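Local coordinates for protein carbohydrate binding family 6 (Clostridium thermocellum, PDB 5A8C) that probably hydrolyses terminal alpha-L-arabinofuranosyl residues from arabinose-containing polysaccharides, as a family 43 glycoside hydrolase built on a five-bladed beta-propeller, at residues Gly276-Ala288 with Tyr297-Asn309. Numbering follows the deposited sequence.
Sequences GNWYVVYHNRTVA and YQRNVCIDQMFYN
Gln298 turns its carbonyl O toward the methyl of Ala288, and a water joins that oxygen to Ala288 N and Asn300 OD1. Next comes Arg299, whose chain bends about its CG-CD bond (chi3 -78°) and meets two flat groups with neighbouring carbons: its CD rests 3.6 Å from the centroid of the His283 ring, a CH-pi contact over one face, while its CG lies over the centre of the Arg285 guanidinium. The two like charges, Arg285 NH2 and Arg299 NE, are 4.1 Å apart; each has partners beyond the pair, Arg299 a salt bridge to Asp56 and Arg285 the amide oxygens of Asn262 and Asn266. Asn300 then ties the strand to the start of helix 286-291. With its CG held between backbone N and carbonyl carbon (chi1 59°), its OD1 accepts a nearly straight bond from Val287 N, 3.1 Å long, while ND2 gives a weak one to Asn284 OD1. That same Asn284 OD1 lies 3.2 Å from Cys302 SG, and Asn284 ND2 bonds Pro260 O. Cys302 also sets its CB over one face of the Tyr282 ring, 3.5 Å from the centroid. Ile303, on the other side of the sheet, packs CG1 on Val281 CG1. Asp304 OD2, at the Tyr282 ring edge, accepts a 2.6 Å hydrogen bond from Tyr282 OH nearly along its C-O bond; OD1 meets Thr320. Met306 SD touches Val280 CG2 at 3.7 Å, and beyond it Tyr308 presents its edge to the face of the Trp278 pyrrole ring, a T-shaped pair with planes at 89°. Paired backbone bonds of Val280, Tyr282 and Asn284 with Asp304, Cys302 and Asn300 hold the middle. Arg299 NH1 hydrogen-bonds a Tris molecule, probably from the crystallisation liquor, which may mark a pocket; the strands are antiparallel neighbours, with 270-274, in family 43's five-bladed beta-propeller.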
ATOM      1  N   GLY A 276      -8.944  -3.093 -18.281  1.00 11.36           N
ATOM      2  CA  GLY A 276      -8.993  -1.875 -19.047  1.00 12.80           C
ATOM      3  C   GLY A 276      -9.517  -0.648 -18.333  1.00 12.16           C
ATOM      4  O   GLY A 276      -9.598   0.408 -18.956  1.00 16.02           O
ATOM      5  N   ASN A 277      -9.885  -0.769 -17.055  1.00  9.73           N
ATOM      6  CA  ASN A 277     -10.308   0.348 -16.228  1.00  9.20           C
ATOM      7  C   ASN A 277      -9.321   0.490 -15.058  1.00  8.32           C
ATOM      8  O   ASN A 277      -8.615  -0.436 -14.735  1.00 10.51           O
ATOM      9  CB  ASN A 277     -11.704   0.100 -15.691  1.00 10.45           C
ATOM     10  CG  ASN A 277     -12.729   0.007 -16.783  1.00 13.69           C
ATOM     11  OD1 ASN A 277     -13.358  -1.056 -16.994  1.00 18.11           O
ATOM     12  ND2 ASN A 277     -12.851   1.038 -17.543  1.00 13.66           N
ATOM     13  N   TRP A 278      -9.314   1.677 -14.474  1.00  7.68           N
ATOM     14  CA  TRP A 278      -8.442   1.951 -13.338  1.00  7.24           C
ATOM     15  C   TRP A 278      -9.259   2.106 -12.077  1.00  7.03           C
ATOM     16  O   TRP A 278     -10.388   2.588 -12.095  1.00  7.61           O
ATOM     17  CB  TRP A 278      -7.623   3.217 -13.594  1.00  8.09           C
ATOM     18  CG  TRP A 278      -6.623   3.033 -14.684  1.00  8.56           C
ATOM     19  CD1 TRP A 278      -6.827   3.064 -16.019  1.00  9.51           C
ATOM     20  CD2 TRP A 278      -5.242   2.710 -14.510  1.00  8.27           C
ATOM     21  NE1 TRP A 278      -5.665   2.806 -16.707  1.00 10.54           N
ATOM     22  CE2 TRP A 278      -4.671   2.590 -15.797  1.00  9.83           C
ATOM     23  CE3 TRP A 278      -4.411   2.529 -13.382  1.00  8.80           C
ATOM     24  CZ2 TRP A 278      -3.317   2.322 -15.972  1.00 10.52           C
ATOM     25  CZ3 TRP A 278      -3.066   2.268 -13.567  1.00  9.96           C
ATOM     26  CH2 TRP A 278      -2.529   2.137 -14.862  1.00 10.65           C
ATOM     27  N   TYR A 279      -8.672   1.687 -10.966  1.00  6.72           N
ATOM     28  CA  TYR A 279      -9.296   1.740  -9.662  1.00  6.79           C
ATOM     29  C   TYR A 279      -8.320   2.231  -8.610  1.00  6.27           C
ATOM     30  O   TYR A 279      -7.115   1.968  -8.680  1.00  7.21           O
ATOM     31  CB  TYR A 279      -9.783   0.338  -9.237  1.00  7.59           C
ATOM     32  CG  TYR A 279     -10.789  -0.225 -10.209  1.00  7.96           C
ATOM     33  CD1 TYR A 279     -12.137   0.061 -10.091  1.00  8.79           C
ATOM     34  CD2 TYR A 279     -10.381  -0.962 -11.303  1.00  8.03           C
ATOM     35  CE1 TYR A 279     -13.040  -0.359 -11.061  1.00  9.38           C
ATOM     36  CE2 TYR A 279     -11.270  -1.387 -12.254  1.00  9.13           C
ATOM     37  CZ  TYR A 279     -12.602  -1.091 -12.146  1.00  9.56           C
ATOM     38  OH  TYR A 279     -13.495  -1.492 -13.092  1.00 11.73           O
ATOM     39  N   VAL A 280      -8.860   2.932  -7.631  1.00  6.06           N
ATOM     40  CA  VAL A 280      -8.154   3.178  -6.356  1.00  6.20           C
ATOM     41  C   VAL A 280      -8.786   2.279  -5.304  1.00  5.99           C
ATOM     42  O   VAL A 280     -10.015   2.292  -5.105  1.00  7.18           O
ATOM     43  CB  VAL A 280      -8.204   4.646  -5.942  1.00  7.50           C
ATOM     44  CG1 VAL A 280      -7.481   4.890  -4.658  1.00  8.89           C
ATOM     45  CG2 VAL A 280      -7.562   5.526  -6.991  1.00 10.62           C
ATOM     46  N   VAL A 281      -7.953   1.471  -4.650  1.00  5.55           N
ATOM     47  CA  VAL A 281      -8.337   0.734  -3.465  1.00  5.61           C
ATOM     48  C   VAL A 281      -7.841   1.534  -2.271  1.00  5.05           C
ATOM     49  O   VAL A 281      -6.755   2.110  -2.307  1.00  5.67           O
ATOM     50  CB  VAL A 281      -7.812  -0.706  -3.490  1.00  6.73           C
ATOM     51  CG1 VAL A 281      -8.542  -1.551  -4.539  1.00  9.23           C
ATOM     52  CG2 VAL A 281      -6.350  -0.860  -3.596  1.00  8.01           C
ATOM     53  N   TYR A 282      -8.634   1.571  -1.204  1.00  5.15           N
ATOM     54  CA  TYR A 282      -8.318   2.419  -0.049  1.00  5.08           C
ATOM     55  C   TYR A 282      -9.001   1.867   1.147  1.00  4.95           C
ATOM     56  O   TYR A 282      -9.517   0.708   1.120  1.00  5.79           O
ATOM     57  CB  TYR A 282      -8.645   3.891  -0.355  1.00  5.74           C
ATOM     58  CG  TYR A 282     -10.091   4.166  -0.677  1.00  5.90           C
ATOM     59  CD1 TYR A 282     -10.593   3.977  -1.961  1.00  6.78           C
ATOM     60  CD2 TYR A 282     -10.945   4.660   0.293  1.00  6.24           C
ATOM     61  CE1 TYR A 282     -11.924   4.259  -2.271  1.00  7.23           C
ATOM     62  CE2 TYR A 282     -12.260   4.949  -0.023  1.00  7.19           C
ATOM     63  CZ  TYR A 282     -12.726   4.791  -1.300  1.00  7.60           C
ATOM     64  OH  TYR A 282     -14.039   5.127  -1.563  1.00  9.57           O
ATOM     65  N   HIS A 283      -9.084   2.601   2.238  1.00  5.01           N
ATOM     66  CA  HIS A 283      -9.847   2.155   3.407  1.00  4.96           C
ATOM     67  C   HIS A 283     -10.663   3.269   3.999  1.00  5.12           C
ATOM     68  O   HIS A 283     -10.400   4.473   3.846  1.00  5.42           O
ATOM     69  CB  HIS A 283      -8.942   1.477   4.496  1.00  5.38           C
ATOM     70  CG  HIS A 283      -7.957   2.377   5.163  1.00  5.04           C
ATOM     71  ND1 HIS A 283      -6.622   2.079   5.191  1.00  5.27           N
ATOM     72  CD2 HIS A 283      -8.167   3.515   5.889  1.00  5.29           C
ATOM     73  CE1 HIS A 283      -6.048   3.033   5.868  1.00  5.49           C
ATOM     74  NE2 HIS A 283      -6.926   3.924   6.302  1.00  5.44           N
ATOM     75  N   ASN A 284     -11.708   2.863   4.747  1.00  5.19           N
ATOM     76  CA  ASN A 284     -12.415   3.775   5.619  1.00  5.38           C
ATOM     77  C   ASN A 284     -12.817   3.013   6.863  1.00  5.30           C
ATOM     78  O   ASN A 284     -12.216   1.984   7.188  1.00  5.59           O
ATOM     79  CB  ASN A 284     -13.565   4.521   4.910  1.00  5.86           C
ATOM     80  CG  ASN A 284     -14.777   3.690   4.596  1.00  5.89           C
ATOM     81  OD1 ASN A 284     -14.789   2.485   4.834  1.00  6.80           O
ATOM     82  ND2 ASN A 284     -15.784   4.339   4.051  1.00  7.45           N
ATOM     83  N   ARG A 285     -13.759   3.565   7.622  1.00  5.82           N
ATOM     84  CA  ARG A 285     -14.183   2.990   8.911  1.00  5.95           C
ATOM     85  C   ARG A 285     -15.689   2.806   8.989  1.00  6.10           C
ATOM     86  O   ARG A 285     -16.276   2.914  10.044  1.00  7.21           O
ATOM     87  CB  ARG A 285     -13.597   3.816  10.048  1.00  6.52           C
ATOM     88  CG  ARG A 285     -12.070   3.715  10.110  1.00  6.83           C
ATOM     89  CD  ARG A 285     -11.400   4.965  10.681  1.00  6.72           C
ATOM     90  NE  ARG A 285     -10.042   4.707  11.104  1.00  6.45           N
ATOM     91  CZ  ARG A 285      -8.915   5.003  10.438  1.00  5.75           C
ATOM     92  NH1 ARG A 285      -8.922   5.521   9.214  1.00  5.90           N
ATOM     93  NH2 ARG A 285      -7.771   4.783  11.034  1.00  6.75           N
ATOM     94  N   THR A 286     -16.317   2.507   7.823  1.00  6.15           N
ATOM     95  CA  THR A 286     -17.755   2.376   7.785  1.00  6.78           C
ATOM     96  C   THR A 286     -18.258   1.150   8.519  1.00  7.25           C
ATOM     97  O   THR A 286     -19.360   1.179   9.117  1.00  8.79           O
ATOM     98  CB  THR A 286     -18.288   2.471   6.378  1.00  7.96           C
ATOM     99  OG1 THR A 286     -19.676   2.854   6.435  1.00 10.22           O
ATOM    100  CG2 THR A 286     -18.117   1.244   5.599  1.00  8.83           C
ATOM    101  N   VAL A 287     -17.555   0.018   8.474  1.00  7.05           N
ATOM    102  CA  VAL A 287     -17.983  -1.168   9.202  1.00  8.24           C
ATOM    103  C   VAL A 287     -18.017  -0.923  10.685  1.00  8.21           C
ATOM    104  O   VAL A 287     -19.010  -1.214  11.384  1.00  9.95           O
ATOM    105  CB  VAL A 287     -17.160  -2.413   8.809  1.00  8.74           C
ATOM    106  CG1 VAL A 287     -17.549  -3.628   9.672  1.00 10.14           C
ATOM    107  CG2 VAL A 287     -17.272  -2.716   7.320  1.00  9.09           C
ATOM    108  N   ALA A 288     -16.919  -0.367  11.191  1.00  7.87           N
ATOM    109  CA  ALA A 288     -16.878  -0.002  12.613  1.00  8.59           C
ATOM    110  C   ALA A 288     -17.989   0.982  12.950  1.00  9.11           C
ATOM    111  O   ALA A 288     -18.660   0.836  13.987  1.00 10.87           O
ATOM    112  CB  ALA A 288     -15.525   0.573  12.937  1.00  8.91           C
ATOM    113  N   TYR A 297      -8.562   1.778  14.936  1.00  6.41           N
ATOM    114  CA  TYR A 297      -7.766   0.641  14.450  1.00  6.98           C
ATOM    115  C   TYR A 297      -8.678  -0.477  13.940  1.00  6.50           C
ATOM    116  O   TYR A 297      -8.308  -1.661  14.016  1.00  7.04           O
ATOM    117  CB  TYR A 297      -6.846   0.087  15.524  1.00  7.74           C
ATOM    118  CG  TYR A 297      -5.911   1.142  16.090  1.00  8.25           C
ATOM    119  CD1 TYR A 297      -4.884   1.670  15.330  1.00  9.13           C
ATOM    120  CD2 TYR A 297      -6.079   1.606  17.370  1.00  9.49           C
ATOM    121  CE1 TYR A 297      -4.024   2.624  15.826  1.00 10.35           C
ATOM    122  CE2 TYR A 297      -5.227   2.591  17.890  1.00 10.82           C
ATOM    123  CZ  TYR A 297      -4.246   3.104  17.097  1.00 10.89           C
ATOM    124  OH  TYR A 297      -3.412   4.109  17.586  1.00 14.57           O
ATOM    125  N   GLN A 298      -9.864  -0.129  13.423  1.00  6.38           N
ATOM    126  CA  GLN A 298     -10.795  -1.120  12.878  1.00  6.46           C
ATOM    127  C   GLN A 298     -11.324  -0.588  11.571  1.00  6.07           C
ATOM    128  O   GLN A 298     -12.453  -0.097  11.462  1.00  6.83           O
ATOM    129  CB  GLN A 298     -11.886  -1.493  13.867  1.00  6.79           C
ATOM    130  CG  GLN A 298     -11.321  -2.342  15.020  1.00  7.08           C
ATOM    131  CD  GLN A 298     -12.330  -2.794  16.046  1.00  7.41           C
ATOM    132  OE1 GLN A 298     -12.376  -3.981  16.377  1.00  8.49           O
ATOM    133  NE2 GLN A 298     -13.056  -1.851  16.627  1.00  8.56           N
ATOM    134  N   ARG A 299     -10.495  -0.696  10.523  1.00  5.38           N
ATOM    135  CA  ARG A 299     -10.753  -0.160   9.193  1.00  5.58           C
ATOM    136  C   ARG A 299     -11.386  -1.232   8.296  1.00  5.45           C
ATOM    137  O   ARG A 299     -11.405  -2.409   8.630  1.00  5.94           O
ATOM    138  CB  ARG A 299      -9.455   0.376   8.613  1.00  5.51           C
ATOM    139  CG  ARG A 299      -8.933   1.606   9.363  1.00  5.83           C
ATOM    140  CD  ARG A 299      -7.494   1.918   9.096  1.00  5.50           C
ATOM    141  NE  ARG A 299      -6.602   1.047   9.851  1.00  5.55           N
ATOM    142  CZ  ARG A 299      -5.281   1.156   9.778  1.00  5.31           C
ATOM    143  NH1 ARG A 299      -4.714   2.192   9.187  1.00  5.71           N
ATOM    144  NH2 ARG A 299      -4.516   0.213  10.288  1.00  6.15           N
ATOM    145  N   ASN A 300     -11.851  -0.799   7.123  1.00  5.41           N
ATOM    146  CA  ASN A 300     -12.287  -1.744   6.089  1.00  5.63           C
ATOM    147  C   ASN A 300     -11.867  -1.243   4.724  1.00  5.12           C
ATOM    148  O   ASN A 300     -11.910  -0.033   4.427  1.00  5.87           O
ATOM    149  CB  ASN A 300     -13.791  -2.014   6.144  1.00  5.82           C
ATOM    150  CG  ASN A 300     -14.602  -0.743   5.965  1.00  5.74           C
ATOM    151  OD1 ASN A 300     -14.930  -0.041   6.913  1.00  6.26           O
ATOM    152  ND2 ASN A 300     -14.934  -0.439   4.709  1.00  6.52           N
ATOM    153  N   VAL A 301     -11.535  -2.186   3.855  1.00  5.46           N
ATOM    154  CA  VAL A 301     -11.162  -1.874   2.477  1.00  5.51           C
ATOM    155  C   VAL A 301     -12.331  -1.306   1.701  1.00  5.45           C
ATOM    156  O   VAL A 301     -13.501  -1.656   1.885  1.00  6.64           O
ATOM    157  CB  VAL A 301     -10.558  -3.113   1.817  1.00  6.19           C
ATOM    158  CG1 VAL A 301     -11.565  -4.262   1.702  1.00  6.96           C
ATOM    159  CG2 VAL A 301      -9.931  -2.843   0.474  1.00  7.49           C
ATOM    160  N   CYS A 302     -12.014  -0.458   0.711  1.00  6.10           N
ATOM    161  CA  CYS A 302     -12.908   0.179  -0.233  1.00  6.08           C
ATOM    162  C   CYS A 302     -12.297   0.149  -1.632  1.00  5.69           C
ATOM    163  O   CYS A 302     -11.080   0.084  -1.764  1.00  5.90           O
ATOM    164  CB  CYS A 302     -13.211   1.626   0.170  1.00  6.71           C
ATOM    165  SG  CYS A 302     -14.050   1.882   1.730  1.00  7.72           S
ATOM    166  N   ILE A 303     -13.136   0.333  -2.633  1.00  6.16           N
ATOM    167  CA  ILE A 303     -12.697   0.431  -4.017  1.00  6.18           C
ATOM    168  C   ILE A 303     -13.560   1.413  -4.760  1.00  6.34           C
ATOM    169  O   ILE A 303     -14.797   1.384  -4.620  1.00  7.57           O
ATOM    170  CB  ILE A 303     -12.621  -0.959  -4.693  1.00  6.87           C
ATOM    171  CG1 ILE A 303     -11.990  -0.870  -6.079  1.00  7.92           C
ATOM    172  CG2 ILE A 303     -13.993  -1.647  -4.731  1.00  8.02           C
ATOM    173  CD1 ILE A 303     -11.666  -2.238  -6.679  1.00  8.83           C
ATOM    174  N   ASP A 304     -12.961   2.241  -5.621  1.00  6.59           N
ATOM    175  CA  ASP A 304     -13.675   3.126  -6.514  1.00  6.81           C
ATOM    176  C   ASP A 304     -12.944   3.267  -7.827  1.00  6.92           C
ATOM    177  O   ASP A 304     -11.725   3.074  -7.877  1.00  7.63           O
ATOM    178  CB  ASP A 304     -14.005   4.489  -5.873  1.00  7.63           C
ATOM    179  CG  ASP A 304     -15.334   4.430  -5.059  1.00  8.08           C
ATOM    180  OD1 ASP A 304     -16.382   4.122  -5.689  1.00  9.31           O
ATOM    181  OD2 ASP A 304     -15.313   4.674  -3.828  1.00  9.04           O
ATOM    182  N   GLN A 305     -13.655   3.613  -8.860  1.00  7.49           N
ATOM    183  CA  GLN A 305     -13.035   3.859 -10.152  1.00  7.80           C
ATOM    184  C   GLN A 305     -12.223   5.157 -10.191  1.00  7.59           C
ATOM    185  O   GLN A 305     -12.569   6.155  -9.536  1.00  9.51           O
ATOM    186  CB  GLN A 305     -14.093   3.851 -11.271  1.00  9.97           C
ATOM    187  CG  GLN A 305     -13.488   3.622 -12.662  1.00 12.19           C
ATOM    188  CD  GLN A 305     -14.481   3.206 -13.753  1.00 13.23           C
ATOM    189  OE1 GLN A 305     -15.668   3.036 -13.536  1.00 16.51           O
ATOM    190  NE2 GLN A 305     -13.961   3.020 -14.948  1.00 14.85           N
ATOM    191  N   MET A 306     -11.164   5.139 -10.998  1.00  7.73           N
ATOM    192  CA  MET A 306     -10.268   6.281 -11.185  1.00  8.08           C
ATOM    193  C   MET A 306     -10.233   6.573 -12.689  1.00  8.38           C
ATOM    194  O   MET A 306     -10.175   5.634 -13.493  1.00  9.76           O
ATOM    195  CB  MET A 306      -8.881   5.909 -10.669  1.00  8.17           C
ATOM    196  CG  MET A 306      -7.906   7.085 -10.557  1.00  8.74           C
ATOM    197  SD  MET A 306      -6.210   6.584 -10.289  1.00  9.87           S
ATOM    198  CE  MET A 306      -5.660   6.379 -11.968  1.00 10.40           C
ATOM    199  N   PHE A 307     -10.129   7.849 -13.034  1.00  8.57           N
ATOM    200  CA  PHE A 307     -10.067   8.282 -14.405  1.00  9.37           C
ATOM    201  C   PHE A 307      -8.896   9.229 -14.599  1.00  9.34           C
ATOM    202  O   PHE A 307      -8.554  10.004 -13.702  1.00 11.20           O
ATOM    203  CB  PHE A 307     -11.379   9.028 -14.769  1.00 11.00           C
ATOM    204  CG  PHE A 307     -12.610   8.215 -14.537  1.00 11.99           C
ATOM    205  CD1 PHE A 307     -12.969   7.243 -15.431  1.00 14.02           C
ATOM    206  CD2 PHE A 307     -13.345   8.333 -13.387  1.00 12.76           C
ATOM    207  CE1 PHE A 307     -14.105   6.463 -15.230  1.00 15.84           C
ATOM    208  CE2 PHE A 307     -14.469   7.559 -13.160  1.00 15.27           C
ATOM    209  CZ  PHE A 307     -14.823   6.636 -14.067  1.00 15.31           C
ATOM    210  N   TYR A 308      -8.355   9.195 -15.810  1.00  9.88           N
ATOM    211  CA  TYR A 308      -7.314  10.155 -16.239  1.00 10.11           C
ATOM    212  C   TYR A 308      -7.929  11.291 -17.073  1.00 10.74           C
ATOM    213  O   TYR A 308      -8.844  11.050 -17.851  1.00 12.84           O
ATOM    214  CB  TYR A 308      -6.231   9.492 -17.087  1.00 10.16           C
ATOM    215  CG  TYR A 308      -5.422   8.496 -16.336  1.00  9.72           C
ATOM    216  CD1 TYR A 308      -4.305   8.887 -15.608  1.00  9.50           C
ATOM    217  CD2 TYR A 308      -5.717   7.146 -16.359  1.00  9.62           C
ATOM    218  CE1 TYR A 308      -3.528   7.951 -14.922  1.00  9.06           C
ATOM    219  CE2 TYR A 308      -4.961   6.206 -15.705  1.00  9.48           C
ATOM    220  CZ  TYR A 308      -3.858   6.633 -14.988  1.00  8.77           C
ATOM    221  OH  TYR A 308      -3.062   5.699 -14.314  1.00  9.46           O
ATOM    222  N   ASN A 309      -7.409  12.485 -16.901  1.00 11.46           N
ATOM    223  CA  ASN A 309      -7.657  13.588 -17.807  1.00 11.64           C
ATOM    224  C   ASN A 309      -6.839  13.392 -19.068  1.00 13.34           C
ATOM    225  O   ASN A 309      -5.878  12.607 -19.090  1.00 13.92           O
ATOM    226  CB  ASN A 309      -7.286  14.911 -17.128  1.00 12.99           C
ATOM    227  CG  ASN A 309      -8.149  15.215 -15.927  1.00 13.51           C
ATOM    228  OD1 ASN A 309      -9.356  15.124 -16.032  1.00 17.68           O
ATOM    229  ND2 ASN A 309      -7.554  15.592 -14.807  1.00 13.79           N
TER
HETATM  230  O   HOH W   1     -11.128   3.762 -15.267  1.00 11.93           O
HETATM  231  O   HOH W   2     -14.516  -0.305   9.657  1.00  6.94           O